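Local structure of RahU protein (Pseudomonas aeruginosa PAO1, 6ZC2) at residues F32-Y35 with E41-T44; A4-V9 with T36-E41. The protein is an aegerolysin that interacts with the membrane lipid ceramide phosphorylethanolamine. One frame throughout, in Å; residues are numbered along the deposited sequence. Where two conformers were deposited one is given.

Contact 1. Residues F32-Y35 with E41-T44; sequences FYRY and EIST. With EDO (1,2-ethanediol), chain K; EDO (1,2-ethanediol), chain C.
Strand 29-34 and the short strand 41-42 pair antiparallel at one edge of the larger sheet of a beta sandwich, where Phe32 and Ile42 meet across the pair. The direct backbone bond is Ile42 N to Phe32 O, 3.0 Å and nearly straight at 168°. The same oxygen lies 3.4 Å from Glu41 CA in a CA-H...O contact. At Tyr33 and Glu41, a non-hydrogen-bonded pair, the chains close to 4.3 Å between CA atoms and the side chains diverge. A water stands where the ladder opens: it accepts from Phe32 N and donates to Ile42 O and to Glu41 OE2, so three groups are bridged without a second direct bond. Glu41 OE2 also meets Arg65 in a salt bridge.

Phe32 and Ile42 lie on the same face, with CB 4.4 Å from CB. The Phe32 ring extends to Ala25 and Leu27 of the opposing sheet, and both side chains touch Val47. Thr44 CG2 sits at the edge of the Phe32 ring, in its plane, 4.0 Å from CE2. Ile42 turns CG1 toward the backbone of Tyr33 and Arg34; CD1 continues to one face of the Arg34 guanidinium, 3.4 Å from NH2 and offset toward the rim of that group. A bend at chi3 (-56°) folds the arginine tip into this position, and NE forms a salt bridge with Asp40. Tyr33 O accepts from O2 of one ethanediol at 2.7 Å, while Tyr33 OH is hydrogen-bonded to O2 of a second at 2.9 Å near the ring plane. Ser43 then N-caps helix 44-47, its OG bonded to Glu46 N. The arrangement is a beta hairpin at the margin of the aegerolysin beta sandwich, with Phe32 packed against the opposing sheet.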
ATOM      1  N   PHE A  32       0.159 -10.758  -1.824  1.00  9.96           N
ATOM      2  CA  PHE A  32      -0.854 -10.003  -1.097  1.00  9.50           C
ATOM      3  C   PHE A  32      -1.647 -10.980  -0.229  1.00  9.65           C
ATOM      4  O   PHE A  32      -1.818 -12.152  -0.584  1.00 10.95           O
ATOM      5  CB  PHE A  32      -1.811  -9.294  -2.063  1.00  9.98           C
ATOM      6  CG  PHE A  32      -1.213  -8.104  -2.772  1.00  9.72           C
ATOM      7  CD1 PHE A  32      -0.876  -6.951  -2.072  1.00 10.14           C
ATOM      8  CD2 PHE A  32      -1.018  -8.128  -4.150  1.00 11.22           C
ATOM      9  CE1 PHE A  32      -0.347  -5.847  -2.737  1.00 10.85           C
ATOM     10  CE2 PHE A  32      -0.491  -7.023  -4.819  1.00 11.67           C
ATOM     11  CZ  PHE A  32      -0.155  -5.885  -4.112  1.00 11.79           C
ATOM     12  N   TYR A  33      -2.141 -10.496   0.914  1.00  9.81           N
ATOM     13  CA  TYR A  33      -2.929 -11.336   1.804  1.00 10.53           C
ATOM     14  C   TYR A  33      -4.055 -10.534   2.443  1.00 10.12           C
ATOM     15  O   TYR A  33      -4.007  -9.306   2.522  1.00 10.68           O
ATOM     16  CB  TYR A  33      -2.065 -12.022   2.860  1.00 10.79           C
ATOM     17  CG  TYR A  33      -1.441 -11.148   3.926  1.00  9.86           C
ATOM     18  CD1 TYR A  33      -0.217 -10.521   3.716  1.00 10.32           C
ATOM     19  CD2 TYR A  33      -2.039 -11.008   5.174  1.00 10.28           C
ATOM     20  CE1 TYR A  33       0.386  -9.766   4.721  1.00  9.97           C
ATOM     21  CE2 TYR A  33      -1.441 -10.264   6.188  1.00 10.63           C
ATOM     22  CZ  TYR A  33      -0.229  -9.647   5.955  1.00 10.21           C
ATOM     23  OH  TYR A  33       0.387  -8.916   6.951  1.00 10.93           O
ATOM     24  N   ARG A  34      -5.070 -11.255   2.922  1.00 10.98           N
ATOM     25  CA  ARG A  34      -6.227 -10.640   3.572  1.00 11.40           C
ATOM     26  C   ARG A  34      -5.853 -10.342   5.019  1.00 10.93           C
ATOM     27  O   ARG A  34      -5.853 -11.239   5.867  1.00 11.51           O
ATOM     28  CB  ARG A  34      -7.437 -11.566   3.479  1.00 13.80           C
ATOM     29  CG  ARG A  34      -8.750 -10.907   3.858  1.00 15.56           C
ATOM     30  CD  ARG A  34      -9.886 -11.922   4.002  1.00 17.98           C
ATOM     31  NE  ARG A  34     -10.075 -12.728   2.798  1.00 20.69           N
ATOM     32  CZ  ARG A  34     -10.812 -12.358   1.754  1.00 23.26           C
ATOM     33  NH1 ARG A  34     -11.434 -11.187   1.759  1.00 24.22           N
ATOM     34  NH2 ARG A  34     -10.926 -13.158   0.702  1.00 24.98           N
ATOM     35  N   TYR A  35      -5.516  -9.079   5.299  1.00 10.81           N
ATOM     36  CA  TYR A  35      -5.038  -8.689   6.625  1.00 10.80           C
ATOM     37  C   TYR A  35      -6.052  -9.156   7.670  1.00 11.17           C
ATOM     38  O   TYR A  35      -7.252  -8.924   7.508  1.00 12.68           O
ATOM     39  CB  TYR A  35      -4.904  -7.157   6.647  1.00 10.87           C
ATOM     40  CG  TYR A  35      -4.009  -6.600   7.741  1.00 10.15           C
ATOM     41  CD1 TYR A  35      -2.718  -7.084   7.928  1.00 10.42           C
ATOM     42  CD2 TYR A  35      -4.448  -5.565   8.567  1.00 11.03           C
ATOM     43  CE1 TYR A  35      -1.895  -6.585   8.925  1.00 10.69           C
ATOM     44  CE2 TYR A  35      -3.626  -5.051   9.571  1.00 11.32           C
ATOM     45  CZ  TYR A  35      -2.347  -5.569   9.741  1.00 11.07           C
ATOM     46  OH  TYR A  35      -1.508  -5.091  10.727  1.00 12.31           O
ATOM     47  N   GLU A  41      -4.112 -15.820   0.874  1.00 12.22           N
ATOM     48  CA  GLU A  41      -3.568 -15.055  -0.241  1.00 11.84           C
ATOM     49  C   GLU A  41      -4.682 -14.449  -1.093  1.00 12.47           C
ATOM     50  O   GLU A  41      -5.689 -15.103  -1.382  1.00 14.10           O
ATOM     51  CB  GLU A  41      -2.661 -15.930  -1.115  1.00 13.60           C
ATOM     52  CG  GLU A  41      -2.037 -15.123  -2.246  1.00 14.81           C
ATOM     53  CD  GLU A  41      -0.923 -15.822  -2.993  1.00 17.31           C
ATOM     54  OE1 GLU A  41      -0.544 -16.953  -2.619  1.00 18.99           O
ATOM     55  OE2 GLU A  41      -0.417 -15.212  -3.965  1.00 18.96           O
ATOM     56  N   ILE A  42      -4.484 -13.192  -1.505  1.00 11.80           N
ATOM     57  CA  ILE A  42      -5.388 -12.457  -2.386  1.00 12.42           C
ATOM     58  C   ILE A  42      -4.638 -12.184  -3.686  1.00 11.99           C
ATOM     59  O   ILE A  42      -3.458 -11.818  -3.658  1.00 12.61           O
ATOM     60  CB  ILE A  42      -5.842 -11.134  -1.717  1.00 14.08           C
ATOM     61  CG1 ILE A  42      -6.529 -11.402  -0.371  1.00 15.13           C
ATOM     62  CG2 ILE A  42      -6.742 -10.311  -2.651  1.00 15.30           C
ATOM     63  CD1 ILE A  42      -7.871 -12.090  -0.488  1.00 16.62           C
ATOM     64  N   SER A  43      -5.311 -12.371  -4.824  1.00 11.96           N
ATOM     65  CA  SER A  43      -4.648 -12.164  -6.105  1.00 11.76           C
ATOM     66  C   SER A  43      -4.400 -10.679  -6.370  1.00 10.81           C
ATOM     67  O   SER A  43      -5.087  -9.795  -5.850  1.00 10.59           O
ATOM     68  CB  SER A  43      -5.498 -12.727  -7.244  1.00 12.93           C
ATOM     69  OG  SER A  43      -6.673 -11.954  -7.421  1.00 13.87           O
ATOM     70  N   THR A  44      -3.413 -10.412  -7.229  1.00 10.95           N
ATOM     71  CA  THR A  44      -3.200  -9.036  -7.668  0.60 11.29           C
ATOM     72  C   THR A  44      -4.435  -8.484  -8.367  1.00 10.73           C
ATOM     73  O   THR A  44      -4.756  -7.298  -8.215  1.00 11.04           O
ATOM     74  CB  THR A  44      -1.958  -8.910  -8.560  0.60 13.60           C
ATOM     75  OG1 THR A  44      -2.184  -9.554  -9.822  0.60 14.99           O
ATOM     76  CG2 THR A  44      -0.749  -9.530  -7.878  0.60 13.92           C
TER
HETATM   77  C1  EDO K 210       0.264  -9.212  11.696  0.80 30.24           C
HETATM   78  O1  EDO K 210      -1.100  -9.353  12.116  0.80 32.94           O
HETATM   79  C2  EDO K 210       0.357  -9.019  10.186  0.80 32.23           C
HETATM   80  O2  EDO K 210      -0.516  -9.914   9.484  0.80 11.45           O
HETATM   81  C1  EDO C 202      -6.678  -6.917   0.163  0.80 13.70           C
HETATM   82  O1  EDO C 202      -7.238  -7.883   1.065  0.80 13.46           O
HETATM   83  C2  EDO C 202      -5.194  -7.205   0.002  0.80 12.83           C
HETATM   84  O2  EDO C 202      -4.521  -7.016   1.248  0.80 10.87           O
HETATM   85  O   HOH W   1      -0.783 -12.425  -4.058  1.00 13.26           O

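Contact 2. Residues A4-V9 with T36-E41; sequences AEWIAV and TNKDDE. With EDO (1,2-ethanediol), chain K.
Lys38 reaches from the loop between strands 29-34 and 41-42 to Trp6 at the start of strand 6-13, a cation-pi contact on the surface of the aegerolysin beta sandwich. The peptide bond between Tyr35 and Thr36 is cis, and Thr36 O weakly accepts a hydrogen bond from ethanediol O2 at 2.8 Å. C2 of that ethanediol lies over the six-membered part of the Trp6 indole, on the same face as the lysine.

Asn37 opens a type I turn that ends at Asp40. From the next position, Lys38 runs almost fully extended beyond CG (chi2 173°) and meets the indole at about a right angle. NZ sits over the five-membered ring, 3.8 Å from its centroid and 31° off the normal, with CE beside it in a CH-pi contact. Tyr3 O accepts from NZ, which probably fixes where the ammonium rests on the ring. Asp39 turns its N back to Asn37 OD1, making an Asx turn, while its own OD1 bonds Tyr3 OH. At the last corner of the turn, Asp40 N donates to Asn37 O at 3.0 Å.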
ATOM      1  N   ALA A   4       7.902 -12.868   8.045  1.00 12.78           N
ATOM      2  CA  ALA A   4       8.346 -11.812   8.953  1.00 14.08           C
ATOM      3  C   ALA A   4       8.572 -10.478   8.251  1.00 12.88           C
ATOM      4  O   ALA A   4       8.614  -9.439   8.921  1.00 14.21           O
ATOM      5  CB  ALA A   4       9.609 -12.245   9.701  1.00 15.81           C
ATOM      6  N   GLU A   5       8.736 -10.475   6.929  1.00 11.83           N
ATOM      7  CA  GLU A   5       8.796  -9.235   6.161  1.00 11.65           C
ATOM      8  C   GLU A   5       7.384  -8.934   5.670  1.00 10.44           C
ATOM      9  O   GLU A   5       6.842  -9.678   4.848  1.00 11.54           O
ATOM     10  CB  GLU A   5       9.763  -9.389   4.988  1.00 13.25           C
ATOM     11  CG  GLU A   5      11.225  -9.580   5.408  1.00 15.75           C
ATOM     12  CD  GLU A   5      11.554 -11.013   5.803  1.00 17.88           C
ATOM     13  OE1 GLU A   5      11.083 -11.936   5.106  1.00 19.39           O
ATOM     14  OE2 GLU A   5      12.290 -11.213   6.797  1.00 19.17           O
ATOM     15  N   TRP A   6       6.776  -7.863   6.185  1.00 10.65           N
ATOM     16  CA  TRP A   6       5.400  -7.542   5.828  1.00 10.13           C
ATOM     17  C   TRP A   6       5.141  -6.046   5.965  1.00 10.25           C
ATOM     18  O   TRP A   6       5.809  -5.341   6.735  1.00 10.69           O
ATOM     19  CB  TRP A   6       4.384  -8.346   6.661  1.00 10.80           C
ATOM     20  CG  TRP A   6       4.375  -8.007   8.142  1.00 10.81           C
ATOM     21  CD1 TRP A   6       5.219  -8.506   9.100  1.00 11.32           C
ATOM     22  CD2 TRP A   6       3.483  -7.109   8.828  1.00 10.75           C
ATOM     23  NE1 TRP A   6       4.914  -7.974  10.329  1.00 12.04           N
ATOM     24  CE2 TRP A   6       3.859  -7.110  10.190  1.00 11.37           C
ATOM     25  CE3 TRP A   6       2.412  -6.304   8.424  1.00 10.78           C
ATOM     26  CZ2 TRP A   6       3.194  -6.347  11.151  1.00 12.75           C
ATOM     27  CZ3 TRP A   6       1.756  -5.538   9.382  1.00 11.50           C
ATOM     28  CH2 TRP A   6       2.148  -5.571  10.732  1.00 12.22           C
ATOM     29  N   ILE A   7       4.141  -5.585   5.201  1.00  9.64           N
ATOM     30  CA  ILE A   7       3.587  -4.237   5.271  1.00  9.28           C
ATOM     31  C   ILE A   7       2.069  -4.369   5.227  1.00  9.15           C
ATOM     32  O   ILE A   7       1.527  -5.276   4.590  1.00  9.69           O
ATOM     33  CB  ILE A   7       4.100  -3.353   4.099  1.00  9.81           C
ATOM     34  CG1 ILE A   7       3.645  -1.889   4.253  1.00 10.50           C
ATOM     35  CG2 ILE A   7       3.650  -3.926   2.747  1.00 10.50           C
ATOM     36  CD1 ILE A   7       4.196  -0.950   3.194  1.00 10.94           C
ATOM     37  N   ALA A   8       1.373  -3.462   5.909  1.00  9.32           N
ATOM     38  CA  ALA A   8      -0.076  -3.357   5.787  1.00  9.34           C
ATOM     39  C   ALA A   8      -0.412  -1.878   5.677  1.00  8.89           C
ATOM     40  O   ALA A   8      -0.079  -1.101   6.577  1.00 10.09           O
ATOM     41  CB  ALA A   8      -0.790  -4.012   6.977  1.00 10.38           C
ATOM     42  N   VAL A   9      -1.053  -1.492   4.572  1.00  8.81           N
ATOM     43  CA  VAL A   9      -1.343  -0.094   4.264  1.00  8.68           C
ATOM     44  C   VAL A   9      -2.822   0.171   4.516  1.00  8.90           C
ATOM     45  O   VAL A   9      -3.687  -0.413   3.850  1.00  9.65           O
ATOM     46  CB  VAL A   9      -0.962   0.252   2.816  1.00  9.34           C
ATOM     47  CG1 VAL A   9      -1.137   1.740   2.575  1.00 10.39           C
ATOM     48  CG2 VAL A   9       0.467  -0.209   2.508  1.00 10.74           C
ATOM     49  N   THR A  36      -5.606  -9.851   8.728  1.00 11.12           N
ATOM     50  CA  THR A  36      -4.231 -10.018   9.185  1.00 11.72           C
ATOM     51  C   THR A  36      -3.652 -11.427   8.951  1.00 10.81           C
ATOM     52  O   THR A  36      -2.621 -11.769   9.530  1.00 12.03           O
ATOM     53  CB  THR A  36      -4.168  -9.769  10.719  1.00 13.51           C
ATOM     54  OG1 THR A  36      -5.102 -10.636  11.378  1.00 15.36           O
ATOM     55  CG2 THR A  36      -4.512  -8.319  11.066  1.00 14.83           C
ATOM     56  N   ASN A  37      -4.300 -12.239   8.107  1.00 10.26           N
ATOM     57  CA  ASN A  37      -3.962 -13.659   7.943  1.00 10.58           C
ATOM     58  C   ASN A  37      -3.047 -13.871   6.733  1.00 10.12           C
ATOM     59  O   ASN A  37      -3.511 -13.912   5.588  1.00 10.61           O
ATOM     60  CB  ASN A  37      -5.237 -14.485   7.809  1.00 11.59           C
ATOM     61  CG  ASN A  37      -4.954 -15.966   7.709  1.00 12.11           C
ATOM     62  OD1 ASN A  37      -3.807 -16.401   7.825  1.00 12.67           O
ATOM     63  ND2 ASN A  37      -5.999 -16.754   7.502  1.00 13.58           N
ATOM     64  N   LYS A  38      -1.750 -14.064   6.998  1.00  9.72           N
ATOM     65  CA  LYS A  38      -0.768 -14.221   5.925  1.00 10.35           C
ATOM     66  C   LYS A  38      -0.978 -15.480   5.084  1.00 10.04           C
ATOM     67  O   LYS A  38      -0.464 -15.543   3.959  1.00 11.14           O
ATOM     68  CB  LYS A  38       0.653 -14.163   6.495  1.00 10.81           C
ATOM     69  CG  LYS A  38       0.992 -12.808   7.105  1.00 10.71           C
ATOM     70  CD  LYS A  38       2.340 -12.786   7.815  1.00 11.38           C
ATOM     71  CE  LYS A  38       2.509 -11.481   8.594  1.00 12.34           C
ATOM     72  NZ  LYS A  38       3.721 -11.490   9.459  1.00 12.56           N
ATOM     73  N   ASP A  39      -1.723 -16.475   5.585  1.00 10.91           N
ATOM     74  CA  ASP A  39      -2.036 -17.658   4.787  1.00 11.22           C
ATOM     75  C   ASP A  39      -3.163 -17.426   3.786  1.00 12.10           C
ATOM     76  O   ASP A  39      -3.343 -18.249   2.882  1.00 14.79           O
ATOM     77  CB  ASP A  39      -2.445 -18.828   5.692  1.00 11.75           C
ATOM     78  CG  ASP A  39      -1.266 -19.511   6.371  1.00 11.31           C
ATOM     79  OD1 ASP A  39      -0.125 -19.405   5.877  1.00 12.46           O
ATOM     80  OD2 ASP A  39      -1.500 -20.175   7.403  1.00 12.50           O
ATOM     81  N   ASP A  40      -3.932 -16.344   3.928  1.00 11.81           N
ATOM     82  CA  ASP A  40      -5.095 -16.097   3.072  1.00 12.30           C
ATOM     83  C   ASP A  40      -4.664 -15.198   1.916  1.00 11.70           C
ATOM     84  O   ASP A  40      -4.816 -13.977   1.945  1.00 11.59           O
ATOM     85  CB  ASP A  40      -6.212 -15.470   3.896  1.00 14.10           C
ATOM     86  CG  ASP A  40      -7.539 -15.410   3.156  1.00 16.48           C
ATOM     87  OD1 ASP A  40      -7.607 -15.843   1.987  1.00 18.66           O
ATOM     88  OD2 ASP A  40      -8.522 -14.937   3.761  1.00 17.59           O
ATOM     89  N   GLU A  41      -4.112 -15.820   0.874  1.00 12.22           N
ATOM     90  CA  GLU A  41      -3.568 -15.055  -0.241  1.00 11.84           C
ATOM     91  C   GLU A  41      -4.682 -14.449  -1.093  1.00 12.47           C
ATOM     92  O   GLU A  41      -5.689 -15.103  -1.382  1.00 14.10           O
ATOM     93  CB  GLU A  41      -2.661 -15.930  -1.115  1.00 13.60           C
ATOM     94  CG  GLU A  41      -2.037 -15.123  -2.246  1.00 14.81           C
ATOM     95  CD  GLU A  41      -0.923 -15.822  -2.993  1.00 17.31           C
ATOM     96  OE1 GLU A  41      -0.544 -16.953  -2.619  1.00 18.99           O
ATOM     97  OE2 GLU A  41      -0.417 -15.212  -3.965  1.00 18.96           O
TER
HETATM   98  C1  EDO K 210       0.264  -9.212  11.696  0.80 30.24           C
HETATM   99  O1  EDO K 210      -1.100  -9.353  12.116  0.80 32.94           O
HETATM  100  C2  EDO K 210       0.357  -9.019  10.186  0.80 32.23           C
HETATM  101  O2  EDO K 210      -0.516  -9.914   9.484  0.80 11.45           O

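Contacts 1 and 2 have centres about 8 Å apart and share Glu41: residues 36-41 form the loop of the hairpin whose strands pair in contact 1. The loop folds back on strand 29-34, with Tyr33 CD2 packed 3.5 Å from Lys38 CA. Tyr35, just past strand 29-34, brings CE1 within 3.4 Å of Ala8 CB on strand 6-13, although strand 58-63 lies between those two strands in the sheet. One ethanediol, probably from the crystallisation liquor, bridges the two contacts: the hydroxyl O2 that meets Tyr33 in contact 1 also meets Thr36 in contact 2, with Trp6, Tyr35 and Lys38 around it.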